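Local coordinates for ABC transporter ATP-binding protein (Leptospira interrogans serovar Copenhageni, PDB 4HZI) that probably binds and hydrolyses ATP as the ATPase subunit of an orphan ABC transporter involved in manganese utilization and tolerance, at residues L34-K39 against T90-Q95; Y81-A86 against D105-I110; T127-I132 against K153-L158; I182-S187 against G214-Y219. One frame throughout, in Å; residues are numbered along the deposited sequence.

Contact 1. Residues L34-K39 against T90-Q95; sequences LLSLEK and TIRLFQ
The carbonyl oxygen of T90 is gripped twice: E38 N donates to T90 O over 2.8 Å, and a water that also bonds S36 OG donates to it as well. T90 N answers with a bond to E38 O, and S36 and R92 repeat this reciprocal pairing two residues along. These are the hydrogen-bonded pairs of an antiparallel ladder in the beta-sheet subdomain of an ABC ATPase, where strand 36-42 runs between 53-58 and 90-93; a classic beta bulge at L34 and L35, both facing I57, breaks its regularity on the 53-58 side. At that end F94 N reaches L34 O over 2.7 Å, and the same oxygen lies over one face of the F94 ring. L34 turns CG anti to its own N (chi1 -171°), which brings L34 CG to 3.6 Å from F94 CZ. On the face turned to helix 73-80, L37 and I91 run side by side, L37 CD1 3.8 Å from I91 CD1. The other face is more polar: S36 OG sits 3.6 Å from R92 CB, while E38 OE1 stays 4.4 Å from R92 NE, too long for a salt bridge.

Contact 2. Residues Y81-A86 against D105-I110; sequences YGMIWA and DLRKRI
R107 lies across the ring of Y81 at about a right angle, an aliphatic chain using an aromatic face as its support. R107 CD stands 3.4 Å from the centroid of the Y81 ring and 18° off its normal, a CH-pi contact offset toward the rim. Beyond CD the arginine bends at chi3 (-109°), and its guanidinium plane ends up 45° from the ring plane. This turn carries R107 NH1 to 2.7 Å from Y81 O, in a bent hydrogen bond with the oxygen near the guanidinium edge but somewhat out of its plane. M83 crosses R107 at about a right angle, with M83 SD 3.3 Å from R107 NH1. At the edge of the Y81 ring, I110 O lies near its plane, a water bridges Y81 OH and I110 O, and I110 CG2 slides past Y81 CD1 at 4.1 Å. L106 CD2 approaches G82 N to 3.9 Å, against the turn where G82, with positive phi, is the C-prime residue of a Schellman motif. The contact thus joins the C-terminal end of helix 73-80 to that of helix 103-108, with L106 also reaching L93 of strand 90-93 and I110 opening strand 110-113 beside F194 and I196 of strand 194-198.

Contact 3. Residues T127-I132 against K153-L158; sequences TVKDTI and KTLQIL
Helix segments 128-132 and 153-158 pass with their axes 9.9 Å apart at closest approach and their N-to-C directions 113° from each other, so that they cross steeply and meet over a short patch. L158 occupies one end of it, holding its CD2 methyl against two residues of the other helix. That methyl meets V128 CG1 at 3.7 Å, and I132 CD1 presses closer, 3.4 Å from L158 CD2, tighter than usual van der Waals contact. Next along, T154 directs both branches toward the other helix: CG2, set anti to the backbone N (chi1 of OG1 -77°), lies 3.7 Å from K129 CG, and T154 OG1 is 3.8 Å from I132 CG2. K129 takes part with its methylenes alone, K129 CD resting 3.8 Å from L155 CD2. A bend at chi3 (79°) then leads its amine away from the contact, toward a weak, long pairing with E151. At the start of the first helix, T131 OG1 and T131 N both donate to T127 O, from opposite faces of the carbonyl plane. L185 and I182 of helix 176-188 pack alongside, in the helical subdomain that ABC ATPases carry. With no hydrogen bond or salt bridge crossing between the two segments to fix them, their association rests on the apolar fit of methyl and methylene groups.

Contact 4. Residues I182-S187 against G214-Y219; sequences ILFLRS and GFLKEY
F184 drives its ring from helix 176-188 into three side chains of helix 206-222, and the tight packing is concentrated there. With CG anti to the backbone N (chi1 -180°), the ring extends toward helix 206-222, the short helix axes being 11.5 Å apart and 37° from parallel. Two edge-to-face pairs then form in succession. The F215 ring turns its edge to the F184 face, offset, with centroids 5.5 Å apart and planes at 84°. F184 in turn presents its own edge to the face of Y219, centroids 5.0 Å apart, with F184 CE1 above the middle of the tyrosine ring. L216 adds the shortest approach, its CD2 methyl 3.4 Å from F184 CE2. The three rings make an aromatic cluster, which probably restricts their rotation. Behind F184 its backbone carbonyl is occupied as well: S187 OG donates to F184 O over 2.7 Å, in the carbonyl plane and on a lone pair.

The flanks are looser. L185 gives a single methyl, L185 CD2, 3.9 Å from F215 CZ at the ring edge, and Y219 is only partly buried, its other company including F225. Further round helix 206-222, E218 turns to solvent. F184 and L216 also rest on M197 of strand 194-198, whose sequence reads as a Walker B strand. Helix 176-188 thus packs on the strand from which helix 206-222 makes the beta-alpha-beta crossover to strand 227-231, a connection characteristic of the RecA-like core of ABC ATPases.

The four contacts fall into two touching pairs. Contacts 1 and 2, with centres about 12 Å apart, meet where L93 CD2 comes 3.4 Å from R109 CZ; both adjoin helix 73-80, contact 1 through L76, L79 and I80, contact 2 at its C-terminal end. That helix begins within a probable P-loop whose backbone amides hold a sulfate, consistent with a phosphate site. Contact 3 packs against helix 176-188, which carries one side of contact 4, L158 CD2 lying 3.8 Å from L185 CD1; the helix begins within LSSGE, resembling the ABC signature. Contacts 2 and 4 come within about 5 Å (nearest atoms). Contacts 1 and 3, centres about 32 Å apart, span the beta-sheet and helical subdomains.

Contact 1. Residues L34-K39 against T90-Q95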
# COMPACT_ATOMS: atom_id res chain seq x y z
N LEU A 34 10.53 12.27 -26.34
CA LEU A 34 9.08 12.52 -26.19
C LEU A 34 8.84 13.43 -24.95
O LEU A 34 8.15 14.40 -25.03
CB LEU A 34 8.29 11.21 -26.08
CG LEU A 34 6.78 11.32 -26.14
CD1 LEU A 34 6.13 10.07 -26.77
CD2 LEU A 34 6.25 11.54 -24.74
N LEU A 35 9.39 13.06 -23.82
CA LEU A 35 9.35 13.89 -22.60
C LEU A 35 10.77 14.20 -22.15
O LEU A 35 11.63 13.30 -22.04
CB LEU A 35 8.62 13.18 -21.49
CG LEU A 35 8.52 13.97 -20.17
CD1 LEU A 35 7.62 15.18 -20.37
CD2 LEU A 35 8.03 13.15 -19.01
N SER A 36 11.05 15.47 -21.87
CA SER A 36 12.35 15.81 -21.34
C SER A 36 12.23 16.87 -20.26
O SER A 36 11.49 17.82 -20.43
CB SER A 36 13.33 16.27 -22.39
OG SER A 36 12.91 17.42 -23.03
N LEU A 37 12.94 16.62 -19.17
CA LEU A 37 13.07 17.57 -18.07
C LEU A 37 14.55 17.88 -17.94
O LEU A 37 15.38 16.97 -17.85
CB LEU A 37 12.57 16.98 -16.78
CG LEU A 37 11.05 16.92 -16.61
CD1 LEU A 37 10.39 15.90 -17.53
CD2 LEU A 37 10.70 16.63 -15.18
N GLU A 38 14.88 19.16 -17.94
CA GLU A 38 16.27 19.61 -17.74
C GLU A 38 16.32 20.60 -16.55
O GLU A 38 15.76 21.69 -16.65
CB GLU A 38 16.74 20.32 -18.99
CG GLU A 38 16.77 19.40 -20.20
CD GLU A 38 17.35 20.08 -21.44
OE1 GLU A 38 16.82 21.13 -21.87
OE2 GLU A 38 18.32 19.54 -21.99
N LYS A 39 16.92 20.13 -15.46
CA LYS A 39 17.14 20.88 -14.23
C LYS A 39 15.86 21.48 -13.70
O LYS A 39 15.83 22.65 -13.30
CB LYS A 39 18.16 22.00 -14.48
CG LYS A 39 19.53 21.49 -14.90
CD LYS A 39 20.46 22.68 -15.10
CE LYS A 39 21.65 22.31 -15.97
NZ LYS A 39 22.46 21.19 -15.38
N THR A 90 13.64 23.45 -17.61
CA THR A 90 12.90 23.37 -18.83
C THR A 90 12.27 21.98 -18.97
O THR A 90 12.95 20.99 -18.69
CB THR A 90 13.82 23.61 -20.04
OG1 THR A 90 14.44 24.90 -19.92
CG2 THR A 90 13.04 23.57 -21.33
N ILE A 91 11.01 21.94 -19.38
CA ILE A 91 10.29 20.67 -19.61
C ILE A 91 9.66 20.78 -20.98
O ILE A 91 9.14 21.85 -21.37
CB ILE A 91 9.32 20.36 -18.46
CG1 ILE A 91 8.46 19.13 -18.82
CG2 ILE A 91 8.45 21.57 -18.12
CD1 ILE A 91 7.72 18.56 -17.65
N ARG A 92 9.77 19.70 -21.77
CA ARG A 92 9.28 19.70 -23.12
C ARG A 92 8.53 18.42 -23.41
O ARG A 92 8.89 17.34 -22.89
CB ARG A 92 10.44 19.75 -24.11
CG ARG A 92 11.30 20.99 -24.10
CD ARG A 92 12.51 20.79 -25.01
NE ARG A 92 13.51 21.80 -24.74
CZ ARG A 92 13.60 22.98 -25.35
NH1 ARG A 92 12.75 23.33 -26.31
NH2 ARG A 92 14.58 23.82 -25.00
N LEU A 93 7.49 18.56 -24.22
CA LEU A 93 6.84 17.47 -24.88
C LEU A 93 7.28 17.55 -26.33
O LEU A 93 7.06 18.56 -27.03
CB LEU A 93 5.31 17.58 -24.68
CG LEU A 93 4.46 16.48 -25.30
CD1 LEU A 93 4.81 15.13 -24.66
CD2 LEU A 93 2.99 16.83 -25.14
N PHE A 94 7.96 16.50 -26.78
CA PHE A 94 8.66 16.53 -28.07
C PHE A 94 9.52 17.80 -28.11
O PHE A 94 10.27 18.07 -27.17
CB PHE A 94 7.67 16.37 -29.25
CG PHE A 94 6.96 15.02 -29.29
CD1 PHE A 94 7.66 13.85 -29.59
CD2 PHE A 94 5.60 14.92 -29.01
CE1 PHE A 94 7.01 12.62 -29.61
CE2 PHE A 94 4.95 13.70 -29.02
CZ PHE A 94 5.66 12.55 -29.32
N GLN A 95 9.41 18.62 -29.14
CA GLN A 95 10.28 19.79 -29.19
C GLN A 95 9.68 21.05 -28.54
O GLN A 95 10.32 22.09 -28.53
CB GLN A 95 10.70 20.10 -30.62
CG GLN A 95 11.69 19.10 -31.19
CD GLN A 95 12.42 19.62 -32.41
OE1 GLN A 95 13.00 20.72 -32.38
NE2 GLN A 95 12.41 18.84 -33.49
O HOH W 1 13.71 19.77 -21.32
O HOH W 2 11.14 16.33 -25.26
O HOH W 3 17.08 23.77 -17.92

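Contact 2. Residues Y81-A86 against D105-I110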
# COMPACT_ATOMS: atom_id res chain seq x y z
N TYR A 81 1.91 17.12 -15.60
CA TYR A 81 0.55 17.24 -16.08
C TYR A 81 0.10 18.70 -16.19
O TYR A 81 -1.08 18.97 -16.47
CB TYR A 81 -0.39 16.42 -15.19
CG TYR A 81 -1.72 16.04 -15.81
CD1 TYR A 81 -1.78 15.42 -17.06
CD2 TYR A 81 -2.92 16.30 -15.16
CE1 TYR A 81 -3.02 15.07 -17.64
CE2 TYR A 81 -4.14 15.93 -15.71
CZ TYR A 81 -4.18 15.32 -16.95
OH TYR A 81 -5.41 14.98 -17.50
N GLY A 82 1.01 19.63 -15.98
CA GLY A 82 0.74 21.08 -16.14
C GLY A 82 -0.10 21.71 -15.02
O GLY A 82 -0.77 22.75 -15.25
N MET A 83 -0.10 21.09 -13.84
CA MET A 83 -0.92 21.56 -12.71
C MET A 83 -0.18 22.58 -11.84
O MET A 83 -0.82 23.39 -11.15
CB MET A 83 -1.41 20.42 -11.81
CG MET A 83 -2.40 19.42 -12.41
SD MET A 83 -4.15 19.90 -12.38
CE MET A 83 -4.39 20.26 -10.64
N ILE A 84 1.15 22.49 -11.85
CA ILE A 84 2.04 23.45 -11.23
C ILE A 84 3.15 23.79 -12.19
O ILE A 84 3.52 22.98 -13.07
CB ILE A 84 2.68 22.95 -9.92
CG1 ILE A 84 3.53 21.71 -10.18
CG2 ILE A 84 1.61 22.67 -8.88
CD1 ILE A 84 4.24 21.21 -8.93
N TRP A 85 3.63 25.01 -12.11
CA TRP A 85 4.74 25.46 -12.93
C TRP A 85 6.05 25.28 -12.22
O TRP A 85 6.18 25.62 -11.04
CB TRP A 85 4.64 26.96 -13.22
CG TRP A 85 3.68 27.32 -14.26
CD1 TRP A 85 2.55 28.07 -14.10
CD2 TRP A 85 3.77 27.00 -15.65
NE1 TRP A 85 1.91 28.24 -15.32
CE2 TRP A 85 2.64 27.59 -16.29
CE3 TRP A 85 4.68 26.29 -16.42
CZ2 TRP A 85 2.41 27.47 -17.66
CZ3 TRP A 85 4.45 26.16 -17.78
CH2 TRP A 85 3.32 26.74 -18.39
N ALA A 86 7.09 24.88 -12.96
CA ALA A 86 8.41 24.79 -12.42
C ALA A 86 8.92 26.19 -12.01
O ALA A 86 8.61 27.18 -12.69
CB ALA A 86 9.35 24.22 -13.45
N ASP A 105 -4.30 21.61 -24.00
CA ASP A 105 -3.87 20.79 -25.13
C ASP A 105 -2.84 19.78 -24.68
O ASP A 105 -2.85 18.62 -25.12
CB ASP A 105 -3.33 21.65 -26.26
CG ASP A 105 -4.42 22.47 -26.94
OD1 ASP A 105 -5.59 22.05 -26.91
OD2 ASP A 105 -4.11 23.54 -27.47
N LEU A 106 -1.96 20.20 -23.78
CA LEU A 106 -1.03 19.28 -23.13
C LEU A 106 -1.77 18.10 -22.52
O LEU A 106 -1.48 16.96 -22.84
CB LEU A 106 -0.26 20.00 -22.04
CG LEU A 106 0.74 19.16 -21.29
CD1 LEU A 106 1.99 19.08 -22.16
CD2 LEU A 106 1.04 19.79 -19.92
N ARG A 107 -2.76 18.37 -21.69
CA ARG A 107 -3.52 17.33 -21.00
C ARG A 107 -4.30 16.35 -21.88
O ARG A 107 -4.45 15.19 -21.54
CB ARG A 107 -4.42 17.95 -19.95
CG ARG A 107 -3.60 18.71 -18.91
CD ARG A 107 -4.17 18.64 -17.51
NE ARG A 107 -4.75 19.91 -17.07
CZ ARG A 107 -4.26 20.70 -16.12
NH1 ARG A 107 -3.16 20.39 -15.45
NH2 ARG A 107 -4.90 21.83 -15.83
N LYS A 108 -4.79 16.81 -23.02
CA LYS A 108 -5.38 15.91 -24.02
C LYS A 108 -4.33 14.90 -24.48
O LYS A 108 -4.65 13.75 -24.77
CB LYS A 108 -5.89 16.73 -25.21
CG LYS A 108 -6.29 15.90 -26.42
CD LYS A 108 -7.02 16.74 -27.47
CE LYS A 108 -7.83 15.86 -28.42
NZ LYS A 108 -8.27 16.60 -29.64
N ARG A 109 -3.08 15.32 -24.54
CA ARG A 109 -1.97 14.44 -24.99
C ARG A 109 -1.28 13.51 -23.96
O ARG A 109 -0.43 12.69 -24.34
CB ARG A 109 -0.94 15.29 -25.71
CG ARG A 109 -1.60 16.15 -26.80
CD ARG A 109 -0.67 17.25 -27.24
NE ARG A 109 0.59 16.72 -27.75
CZ ARG A 109 1.61 17.48 -28.14
NH1 ARG A 109 1.51 18.81 -28.08
NH2 ARG A 109 2.72 16.91 -28.60
N ILE A 110 -1.61 13.65 -22.69
CA ILE A 110 -1.04 12.85 -21.62
C ILE A 110 -2.16 12.11 -20.91
O ILE A 110 -3.03 12.75 -20.30
CB ILE A 110 -0.30 13.71 -20.60
CG1 ILE A 110 0.81 14.52 -21.28
CG2 ILE A 110 0.27 12.83 -19.50
CD1 ILE A 110 1.65 15.37 -20.31
O HOH W 4 -5.47 13.51 -19.67

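Contact 3. Residues T127-I132 against K153-L158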
# COMPACT_ATOMS: atom_id res chain seq x y z
N THR A 127 -21.56 2.52 -15.68
CA THR A 127 -21.14 1.26 -16.26
C THR A 127 -19.63 1.34 -16.60
O THR A 127 -19.03 2.42 -16.51
CB THR A 127 -21.94 0.92 -17.52
OG1 THR A 127 -21.72 1.93 -18.52
CG2 THR A 127 -23.46 0.81 -17.18
N VAL A 128 -19.06 0.20 -17.00
CA VAL A 128 -17.71 0.11 -17.55
C VAL A 128 -17.56 1.04 -18.76
O VAL A 128 -16.67 1.88 -18.80
CB VAL A 128 -17.36 -1.35 -17.91
CG1 VAL A 128 -16.15 -1.46 -18.81
CG2 VAL A 128 -17.13 -2.17 -16.65
N LYS A 129 -18.46 0.92 -19.73
CA LYS A 129 -18.37 1.75 -20.93
C LYS A 129 -18.45 3.23 -20.56
O LYS A 129 -17.70 4.07 -21.07
CB LYS A 129 -19.50 1.37 -21.90
CG LYS A 129 -19.55 2.14 -23.21
CD LYS A 129 -20.93 1.98 -23.88
CE LYS A 129 -21.95 2.90 -23.21
NZ LYS A 129 -23.37 2.49 -23.44
N ASP A 130 -19.39 3.56 -19.68
CA ASP A 130 -19.59 4.93 -19.25
C ASP A 130 -18.33 5.50 -18.59
O ASP A 130 -17.95 6.65 -18.77
CB ASP A 130 -20.75 5.00 -18.27
CG ASP A 130 -22.10 4.74 -18.95
OD1 ASP A 130 -22.19 4.97 -20.18
OD2 ASP A 130 -23.04 4.31 -18.24
N THR A 131 -17.70 4.67 -17.78
CA THR A 131 -16.49 5.06 -17.07
C THR A 131 -15.38 5.38 -18.06
O THR A 131 -14.67 6.36 -17.88
CB THR A 131 -16.08 3.95 -16.09
OG1 THR A 131 -17.12 3.80 -15.10
CG2 THR A 131 -14.79 4.27 -15.39
N ILE A 132 -15.25 4.59 -19.11
CA ILE A 132 -14.25 4.87 -20.11
C ILE A 132 -14.56 6.19 -20.82
O ILE A 132 -13.68 7.00 -21.06
CB ILE A 132 -14.08 3.70 -21.06
CG1 ILE A 132 -13.64 2.48 -20.25
CG2 ILE A 132 -13.08 4.04 -22.17
CD1 ILE A 132 -13.61 1.21 -21.02
N LYS A 153 -16.14 3.92 -30.54
CA LYS A 153 -14.68 3.81 -30.32
C LYS A 153 -14.36 3.16 -28.95
O LYS A 153 -13.43 2.36 -28.83
CB LYS A 153 -14.03 5.19 -30.42
CG LYS A 153 -13.92 5.69 -31.85
CD LYS A 153 -13.41 7.12 -31.92
CE LYS A 153 -12.74 7.39 -33.26
NZ LYS A 153 -12.62 8.84 -33.54
N THR A 154 -15.16 3.49 -27.94
CA THR A 154 -15.00 2.86 -26.64
C THR A 154 -15.27 1.37 -26.69
O THR A 154 -14.58 0.59 -26.05
CB THR A 154 -15.84 3.56 -25.58
OG1 THR A 154 -15.18 4.77 -25.22
CG2 THR A 154 -16.02 2.70 -24.32
N LEU A 155 -16.26 0.95 -27.48
CA LEU A 155 -16.55 -0.48 -27.57
C LEU A 155 -15.41 -1.16 -28.27
O LEU A 155 -15.08 -2.31 -27.97
CB LEU A 155 -17.88 -0.75 -28.30
CG LEU A 155 -19.11 -0.08 -27.67
CD1 LEU A 155 -20.35 -0.26 -28.55
CD2 LEU A 155 -19.39 -0.61 -26.27
N GLN A 156 -14.79 -0.49 -29.22
CA GLN A 156 -13.66 -1.12 -29.87
C GLN A 156 -12.49 -1.31 -28.88
O GLN A 156 -11.78 -2.34 -28.93
CB GLN A 156 -13.22 -0.31 -31.09
CG GLN A 156 -12.11 -0.99 -31.90
CD GLN A 156 -12.59 -2.24 -32.62
OE1 GLN A 156 -13.61 -2.21 -33.32
NE2 GLN A 156 -11.87 -3.33 -32.45
N ILE A 157 -12.29 -0.32 -28.01
CA ILE A 157 -11.26 -0.40 -26.96
C ILE A 157 -11.47 -1.66 -26.07
O ILE A 157 -10.54 -2.49 -25.87
CB ILE A 157 -11.21 0.92 -26.12
CG1 ILE A 157 -10.65 2.08 -26.97
CG2 ILE A 157 -10.31 0.75 -24.92
CD1 ILE A 157 -10.93 3.46 -26.42
N LEU A 158 -12.70 -1.79 -25.56
CA LEU A 158 -13.07 -2.97 -24.78
C LEU A 158 -12.85 -4.24 -25.59
O LEU A 158 -12.23 -5.19 -25.10
CB LEU A 158 -14.51 -2.87 -24.29
CG LEU A 158 -14.80 -1.75 -23.31
CD1 LEU A 158 -16.28 -1.48 -23.19
CD2 LEU A 158 -14.21 -2.05 -21.93

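Contact 4. Residues I182-S187 against G214-Y219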
# COMPACT_ATOMS: atom_id res chain seq x y z
N ILE A 182 -9.92 -0.99 -16.13
CA ILE A 182 -10.86 -0.10 -16.75
C ILE A 182 -10.37 1.34 -16.66
O ILE A 182 -10.53 2.12 -17.63
CB ILE A 182 -12.29 -0.31 -16.17
CG1 ILE A 182 -12.82 -1.72 -16.54
CG2 ILE A 182 -13.23 0.75 -16.65
CD1 ILE A 182 -12.57 -2.19 -17.94
N LEU A 183 -9.76 1.70 -15.52
CA LEU A 183 -9.11 3.01 -15.42
C LEU A 183 -7.96 3.16 -16.42
O LEU A 183 -7.77 4.26 -16.97
CB LEU A 183 -8.65 3.31 -14.00
CG LEU A 183 -9.81 3.44 -13.01
CD1 LEU A 183 -9.29 3.66 -11.60
CD2 LEU A 183 -10.74 4.57 -13.42
N PHE A 184 -7.22 2.10 -16.69
CA PHE A 184 -6.23 2.16 -17.73
C PHE A 184 -6.88 2.47 -19.11
O PHE A 184 -6.43 3.34 -19.86
CB PHE A 184 -5.45 0.88 -17.75
CG PHE A 184 -4.36 0.83 -18.79
CD1 PHE A 184 -4.62 0.38 -20.08
CD2 PHE A 184 -3.07 1.23 -18.50
CE1 PHE A 184 -3.61 0.31 -21.03
CE2 PHE A 184 -2.07 1.17 -19.44
CZ PHE A 184 -2.33 0.73 -20.72
N LEU A 185 -7.99 1.78 -19.41
CA LEU A 185 -8.67 2.02 -20.69
C LEU A 185 -9.15 3.46 -20.81
O LEU A 185 -8.99 4.11 -21.86
CB LEU A 185 -9.84 1.03 -20.89
CG LEU A 185 -9.42 -0.43 -20.97
CD1 LEU A 185 -10.58 -1.33 -21.34
CD2 LEU A 185 -8.27 -0.57 -21.96
N ARG A 186 -9.71 3.95 -19.72
CA ARG A 186 -10.14 5.33 -19.64
C ARG A 186 -8.99 6.31 -19.96
O ARG A 186 -9.20 7.35 -20.64
CB ARG A 186 -10.69 5.60 -18.27
CG ARG A 186 -11.07 7.04 -18.05
CD ARG A 186 -11.64 7.28 -16.66
NE ARG A 186 -11.95 8.69 -16.47
CZ ARG A 186 -11.06 9.67 -16.29
NH1 ARG A 186 -9.76 9.42 -16.25
NH2 ARG A 186 -11.48 10.93 -16.17
N SER A 187 -7.80 5.97 -19.45
CA SER A 187 -6.60 6.82 -19.56
C SER A 187 -6.11 6.91 -21.01
O SER A 187 -5.47 7.88 -21.41
CB SER A 187 -5.50 6.31 -18.54
OG SER A 187 -4.72 5.24 -19.08
N GLY A 214 -1.03 -8.46 -15.27
CA GLY A 214 -1.25 -9.37 -16.39
C GLY A 214 -1.89 -8.66 -17.56
O GLY A 214 -1.46 -8.83 -18.71
N PHE A 215 -2.91 -7.86 -17.27
CA PHE A 215 -3.57 -7.07 -18.24
C PHE A 215 -2.61 -6.08 -18.88
O PHE A 215 -2.64 -5.91 -20.10
CB PHE A 215 -4.76 -6.37 -17.63
CG PHE A 215 -5.25 -5.20 -18.42
CD1 PHE A 215 -6.23 -5.37 -19.39
CD2 PHE A 215 -4.75 -3.94 -18.19
CE1 PHE A 215 -6.67 -4.28 -20.12
CE2 PHE A 215 -5.19 -2.87 -18.90
CZ PHE A 215 -6.17 -3.03 -19.86
N LEU A 216 -1.75 -5.42 -18.09
CA LEU A 216 -0.77 -4.50 -18.67
C LEU A 216 0.18 -5.15 -19.62
O LEU A 216 0.52 -4.58 -20.66
CB LEU A 216 0.12 -3.88 -17.59
CG LEU A 216 -0.31 -2.58 -17.03
CD1 LEU A 216 0.81 -2.12 -16.06
CD2 LEU A 216 -0.49 -1.58 -18.18
N LYS A 217 0.66 -6.32 -19.24
CA LYS A 217 1.60 -7.02 -20.06
C LYS A 217 0.97 -7.45 -21.37
O LYS A 217 1.64 -7.46 -22.40
CB LYS A 217 2.14 -8.24 -19.35
CG LYS A 217 3.14 -7.93 -18.26
CD LYS A 217 3.60 -9.23 -17.62
CE LYS A 217 5.11 -9.36 -17.71
NZ LYS A 217 5.64 -10.53 -16.96
N GLU A 218 -0.31 -7.77 -21.33
CA GLU A 218 -1.03 -8.23 -22.49
C GLU A 218 -1.25 -7.07 -23.43
O GLU A 218 -1.06 -7.17 -24.64
CB GLU A 218 -2.35 -8.85 -22.02
CG GLU A 218 -3.14 -9.51 -23.13
CD GLU A 218 -3.72 -10.85 -22.71
OE1 GLU A 218 -4.09 -11.02 -21.52
OE2 GLU A 218 -3.81 -11.75 -23.59
N TYR A 219 -1.59 -5.92 -22.86
CA TYR A 219 -1.74 -4.72 -23.62
C TYR A 219 -0.42 -4.39 -24.34
O TYR A 219 -0.41 -4.06 -25.55
CB TYR A 219 -2.23 -3.57 -22.72
CG TYR A 219 -2.50 -2.31 -23.50
CD1 TYR A 219 -3.75 -2.08 -24.04
CD2 TYR A 219 -1.50 -1.38 -23.74
CE1 TYR A 219 -3.99 -0.96 -24.82
CE2 TYR A 219 -1.73 -0.23 -24.48
CZ TYR A 219 -2.98 -0.03 -25.05
OH TYR A 219 -3.25 1.10 -25.77